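Local coordinates for protein halotolerant alpha-type carbonic anhydrase (dCA II) (Dunaliella salina, PDB 1Y7W) that catalyses the reversible hydration of carbon dioxide to bicarbonate at a zinc centre, as an alpha-type carbonic anhydrase tolerant of high salt, at residues Glu98-Lys102 with Phe129-His133; Gln189-Lys193 with Val206-Asn210. All coordinates share one frame. Residues are numbered along the deposited sequence.

Interaction 1: residues Glu98-Lys102 with Phe129-His133; sequences EQGMK and FHFHH. With ZN (zinc ion), chain D.
The loop 98-102 runs roughly antiparallel to strand 129-133 (end-to-end directions 156° apart), with G100 facing F131 (CA-CA 4.7 Å) and K102 facing H130 (4.2 Å). A type II beta turn spans E98 to M101, M101 N donating to E98 O at 3.0 Å. Q99 CG lies 3.9 Å from H133 CE1. G100, at 88/-22, where a CB would jam against the preceding carbonyl, carries both cross-segment hydrogen bonds: its N donates to NE2 of H133 (chi1 31°, between wells) at 2.8 Å, and its O accepts from F131 N (2.8 Å). M101 CB lies 4.1 Å from F131 CD1, and K102 CA makes a CA-H...O contact with F129 O (3.4 Å). H130 NE2 (chi1 p; ND1 bonded to Q128 OE1) and H132 NE2 (chi1 m) bind ZN at 2.0 and 2.1 Å; H150, water 1 (O 1.9 Å from ZN) and one further atom also bind. Three histidines characterise alpha-carbonic anhydrases. Strand 147-155, bearing H150, lies alongside; helix 253-266 packs on H133 and M101, helix 181-195 on M101 and F129.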
loop_
_atom_site.group_PDB
_atom_site.type_symbol
_atom_site.label_atom_id
_atom_site.label_comp_id
_atom_site.label_asym_id
_atom_site.label_seq_id
_atom_site.Cartn_x
_atom_site.Cartn_y
_atom_site.Cartn_z
ATOM N N GLU A 98 -3.271 11.025 10.427
ATOM C CA GLU A 98 -4.066 11.756 9.452
ATOM C C GLU A 98 -4.484 10.756 8.399
ATOM O O GLU A 98 -4.198 9.546 8.498
ATOM C CB GLU A 98 -3.254 12.901 8.808
ATOM C CG GLU A 98 -2.002 12.436 8.044
ATOM C CD GLU A 98 -1.178 13.622 7.498
ATOM O OE1 GLU A 98 -1.535 14.800 7.746
ATOM O OE2 GLU A 98 -0.178 13.367 6.777
ATOM N N GLN A 99 -5.174 11.250 7.397
ATOM C CA GLN A 99 -5.633 10.376 6.300
ATOM C C GLN A 99 -4.543 9.387 5.814
ATOM O O GLN A 99 -3.399 9.814 5.598
ATOM C CB GLN A 99 -6.062 11.259 5.128
ATOM C CG GLN A 99 -6.730 10.506 3.941
ATOM C CD GLN A 99 -6.840 11.399 2.699
ATOM O OE1 GLN A 99 -7.895 11.970 2.399
ATOM N NE2 GLN A 99 -5.757 11.532 1.990
ATOM N N GLY A 100 -4.894 8.091 5.677
ATOM C CA GLY A 100 -3.959 7.085 5.184
ATOM C C GLY A 100 -3.094 6.405 6.239
ATOM O O GLY A 100 -2.571 5.319 6.019
ATOM N N MET A 101 -2.935 7.067 7.367
ATOM C CA MET A 101 -2.181 6.561 8.522
ATOM C C MET A 101 -0.855 5.911 8.195
ATOM O O MET A 101 -0.608 4.757 8.535
ATOM C CB MET A 101 -3.066 5.600 9.325
ATOM C CG MET A 101 -4.235 6.375 9.959
ATOM S SD MET A 101 -5.104 5.481 11.288
ATOM C CE MET A 101 -3.721 5.468 12.330
ATOM N N LYS A 102 -0.033 6.662 7.493
ATOM C CA LYS A 102 1.268 6.175 7.065
ATOM C C LYS A 102 2.121 5.750 8.252
ATOM O O LYS A 102 2.190 6.486 9.239
ATOM C CB LYS A 102 2.017 7.295 6.349
ATOM C CG LYS A 102 3.319 6.767 5.742
ATOM C CD LYS A 102 3.891 7.797 4.771
ATOM C CE LYS A 102 4.548 8.986 5.514
ATOM N NZ LYS A 102 5.356 9.898 4.547
ATOM N N PHE A 129 4.474 2.035 5.066
ATOM C CA PHE A 129 3.271 1.358 4.593
ATOM C C PHE A 129 2.123 2.308 4.906
ATOM O O PHE A 129 2.246 3.199 5.775
ATOM C CB PHE A 129 3.068 -0.079 5.130
ATOM C CG PHE A 129 2.821 -0.201 6.618
ATOM C CD1 PHE A 129 1.584 0.089 7.170
ATOM C CD2 PHE A 129 3.794 -0.766 7.444
ATOM C CE1 PHE A 129 1.293 -0.193 8.525
ATOM C CE2 PHE A 129 3.515 -1.054 8.788
ATOM C CZ PHE A 129 2.268 -0.773 9.322
ATOM N N HIS A 130 1.010 2.200 4.182
ATOM C CA HIS A 130 -0.096 3.149 4.461
ATOM C C HIS A 130 -1.409 2.459 4.081
ATOM O O HIS A 130 -1.400 1.331 3.554
ATOM C CB HIS A 130 0.068 4.489 3.691
ATOM C CG HIS A 130 0.133 4.314 2.200
ATOM N ND1 HIS A 130 1.320 4.166 1.500
ATOM C CD2 HIS A 130 -0.848 4.184 1.292
ATOM C CE1 HIS A 130 1.056 3.942 0.218
ATOM N NE2 HIS A 130 -0.254 3.947 0.064
ATOM N N PHE A 131 -2.508 3.153 4.287
ATOM C CA PHE A 131 -3.802 2.508 4.044
ATOM C C PHE A 131 -4.740 3.294 3.125
ATOM O O PHE A 131 -4.682 4.528 3.061
ATOM C CB PHE A 131 -4.570 2.338 5.370
ATOM C CG PHE A 131 -3.885 1.463 6.396
ATOM C CD1 PHE A 131 -2.980 2.006 7.303
ATOM C CD2 PHE A 131 -4.151 0.093 6.436
ATOM C CE1 PHE A 131 -2.352 1.184 8.224
ATOM C CE2 PHE A 131 -3.538 -0.752 7.347
ATOM C CZ PHE A 131 -2.624 -0.204 8.250
ATOM N N HIS A 132 -5.633 2.557 2.465
ATOM C CA HIS A 132 -6.687 3.202 1.646
ATOM C C HIS A 132 -7.901 2.614 2.380
ATOM O O HIS A 132 -8.100 1.391 2.395
ATOM C CB HIS A 132 -6.552 2.786 0.181
ATOM C CG HIS A 132 -5.327 3.372 -0.456
ATOM N ND1 HIS A 132 -5.293 4.662 -0.932
ATOM C CD2 HIS A 132 -4.053 2.903 -0.549
ATOM C CE1 HIS A 132 -4.059 4.964 -1.317
ATOM N NE2 HIS A 132 -3.290 3.916 -1.091
ATOM N N HIS A 133 -8.641 3.518 3.041
ATOM C CA HIS A 133 -9.734 3.127 3.923
ATOM C C HIS A 133 -11.153 3.373 3.428
ATOM O O HIS A 133 -11.430 4.358 2.742
ATOM C CB HIS A 133 -9.522 3.742 5.351
ATOM C CG HIS A 133 -8.806 5.089 5.383
ATOM N ND1 HIS A 133 -9.404 6.286 5.058
ATOM C CD2 HIS A 133 -7.536 5.405 5.755
ATOM C CE1 HIS A 133 -8.544 7.278 5.233
ATOM N NE2 HIS A 133 -7.400 6.767 5.658
HETATM ZN ZN ZN D . -1.329 3.437 -1.535
HETATM O O HOH W 1 -1.065 4.907 -2.729
#

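Interaction 2: residues Gln189-Lys193 with Val206-Asn210; sequences QIEGK and VSIDN
Helix 181-195 packs against the edge strand 206-207 of a small antiparallel sheet and the residues that follow, a surface helix-to-sheet contact of the carbonic anhydrase fold burying 278 Å². The nearest CA pair is Q189 with I208, 7.0 Å apart. Q189 and K193 lie one helical turn apart (K193 N to Q189 O, 3.1 Å), so both present their CB atoms toward 206-210. Q189, the most covered residue, extends with chi1 m and chi2 t; its OE1 accepts from D209 N at 2.9 Å and lies 3.2 Å from I208 CA. Water 2 bridges Q189 NE2 (3.1 Å) to D209 O (2.6 Å); the amide thus meets D209 N directly and D209 O through water. I208, with chi1 p, directs its side-chain end away from the helix, touching V95 of strand 94-95, the middle one of the three. K193 is stretched (chi1 m, chi2 and chi3 t, chi4 -131°), laying its CD 3.8 Å from V206 CG1. Beyond that apolar touch, its NZ donates to S207 O at 2.8 Å.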
loop_
_atom_site.group_PDB
_atom_site.type_symbol
_atom_site.label_atom_id
_atom_site.label_comp_id
_atom_site.label_asym_id
_atom_site.label_seq_id
_atom_site.Cartn_x
_atom_site.Cartn_y
_atom_site.Cartn_z
ATOM N N GLN A 189 -3.233 1.391 20.836
ATOM C CA GLN A 189 -2.134 2.281 21.091
ATOM C C GLN A 189 -2.496 3.727 20.813
ATOM O O GLN A 189 -2.183 4.635 21.587
ATOM C CB GLN A 189 -0.947 1.926 20.205
ATOM C CG GLN A 189 -0.264 0.603 20.536
ATOM C CD GLN A 189 0.874 0.364 19.572
ATOM O OE1 GLN A 189 1.925 1.029 19.638
ATOM N NE2 GLN A 189 0.653 -0.557 18.628
ATOM N N ILE A 190 -3.091 3.957 19.649
ATOM C CA ILE A 190 -3.457 5.320 19.298
ATOM C C ILE A 190 -4.557 5.899 20.220
ATOM O O ILE A 190 -4.417 6.988 20.737
ATOM C CB ILE A 190 -3.886 5.385 17.807
ATOM C CG1 ILE A 190 -2.622 5.191 16.931
ATOM C CG2 ILE A 190 -4.460 6.777 17.475
ATOM C CD1 ILE A 190 -2.933 5.029 15.422
ATOM N N GLU A 191 -5.634 5.160 20.405
ATOM C CA GLU A 191 -6.731 5.641 21.209
ATOM C C GLU A 191 -6.229 5.939 22.620
ATOM O O GLU A 191 -6.693 6.880 23.269
ATOM C CB GLU A 191 -7.863 4.611 21.160
ATOM C CG GLU A 191 -8.530 4.607 19.748
ATOM C CD GLU A 191 -9.854 3.831 19.683
ATOM O OE1 GLU A 191 -10.570 3.960 18.641
ATOM O OE2 GLU A 191 -10.175 3.100 20.655
ATOM N N GLY A 192 -5.229 5.174 23.049
ATOM C CA GLY A 192 -4.647 5.366 24.350
ATOM C C GLY A 192 -3.868 6.665 24.426
ATOM O O GLY A 192 -3.990 7.369 25.419
ATOM N N LYS A 193 -3.062 6.993 23.411
ATOM C CA LYS A 193 -2.276 8.240 23.395
ATOM C C LYS A 193 -3.165 9.489 23.222
ATOM O O LYS A 193 -2.849 10.601 23.690
ATOM C CB LYS A 193 -1.208 8.186 22.269
ATOM C CG LYS A 193 -0.070 7.198 22.568
ATOM C CD LYS A 193 0.962 7.145 21.450
ATOM C CE LYS A 193 2.112 6.149 21.788
ATOM N NZ LYS A 193 3.488 6.788 21.567
ATOM N N VAL A 206 4.265 9.617 15.275
ATOM C CA VAL A 206 3.902 9.198 16.623
ATOM C C VAL A 206 4.426 7.762 16.859
ATOM O O VAL A 206 4.140 6.853 16.101
ATOM C CB VAL A 206 2.337 9.231 16.744
ATOM C CG1 VAL A 206 1.819 8.620 18.089
ATOM C CG2 VAL A 206 1.880 10.702 16.525
ATOM N N SER A 207 5.187 7.545 17.922
ATOM C CA SER A 207 5.737 6.207 18.168
ATOM C C SER A 207 4.752 5.117 18.440
ATOM O O SER A 207 3.817 5.309 19.196
ATOM C CB SER A 207 6.725 6.264 19.334
ATOM O OG SER A 207 7.823 7.062 18.917
ATOM N N ILE A 208 4.953 3.962 17.807
ATOM C CA ILE A 208 4.120 2.835 18.071
ATOM C C ILE A 208 5.085 1.633 18.213
ATOM O O ILE A 208 6.279 1.785 17.948
ATOM C CB ILE A 208 3.091 2.598 16.953
ATOM C CG1 ILE A 208 3.801 2.542 15.612
ATOM C CG2 ILE A 208 1.997 3.669 17.017
ATOM C CD1 ILE A 208 2.917 1.950 14.478
ATOM N N ASP A 209 4.566 0.498 18.649
ATOM C CA ASP A 209 5.360 -0.693 18.892
ATOM C C ASP A 209 5.953 -1.256 17.614
ATOM O O ASP A 209 5.427 -1.022 16.519
ATOM C CB ASP A 209 4.528 -1.831 19.507
ATOM C CG ASP A 209 4.026 -1.535 20.909
ATOM O OD1 ASP A 209 4.575 -0.666 21.591
ATOM O OD2 ASP A 209 3.062 -2.216 21.315
ATOM N N ASN A 210 7.008 -2.051 17.780
ATOM C CA ASN A 210 7.654 -2.681 16.645
ATOM C C ASN A 210 6.682 -3.611 15.978
ATOM O O ASN A 210 5.748 -4.108 16.607
ATOM C CB ASN A 210 8.848 -3.469 17.104
ATOM C CG ASN A 210 9.963 -2.586 17.558
ATOM O OD1 ASN A 210 10.095 -1.413 17.128
ATOM N ND2 ASN A 210 10.810 -3.148 18.422
HETATM O O HOH W 2 2.796 -1.224 16.450
HETATM O O HOH W 3 2.812 2.896 21.464
#

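Interaction 1 closes before interaction 2 opens along the chain, and their centres stand about 15 Å apart. Interaction 1 is buried, its centre about 8 Å from the chain centre; interaction 2 lies at the surface, its centre about 20 Å from the same point. They meet directly where M101 CE packs 3.2 Å from I190 CD1, so helix 181-195 bears on both. The three-stranded sheet is a second connection: loop 98-102 joins its strands 94-95 and 103-104, and 206-207 flanks 94-95 on the other edge. I190 also touches V95. Helix 181-195 thus reaches the strand carrying two zinc-binding histidines through loop 98-102, by I190 on M101 and M101 on F131.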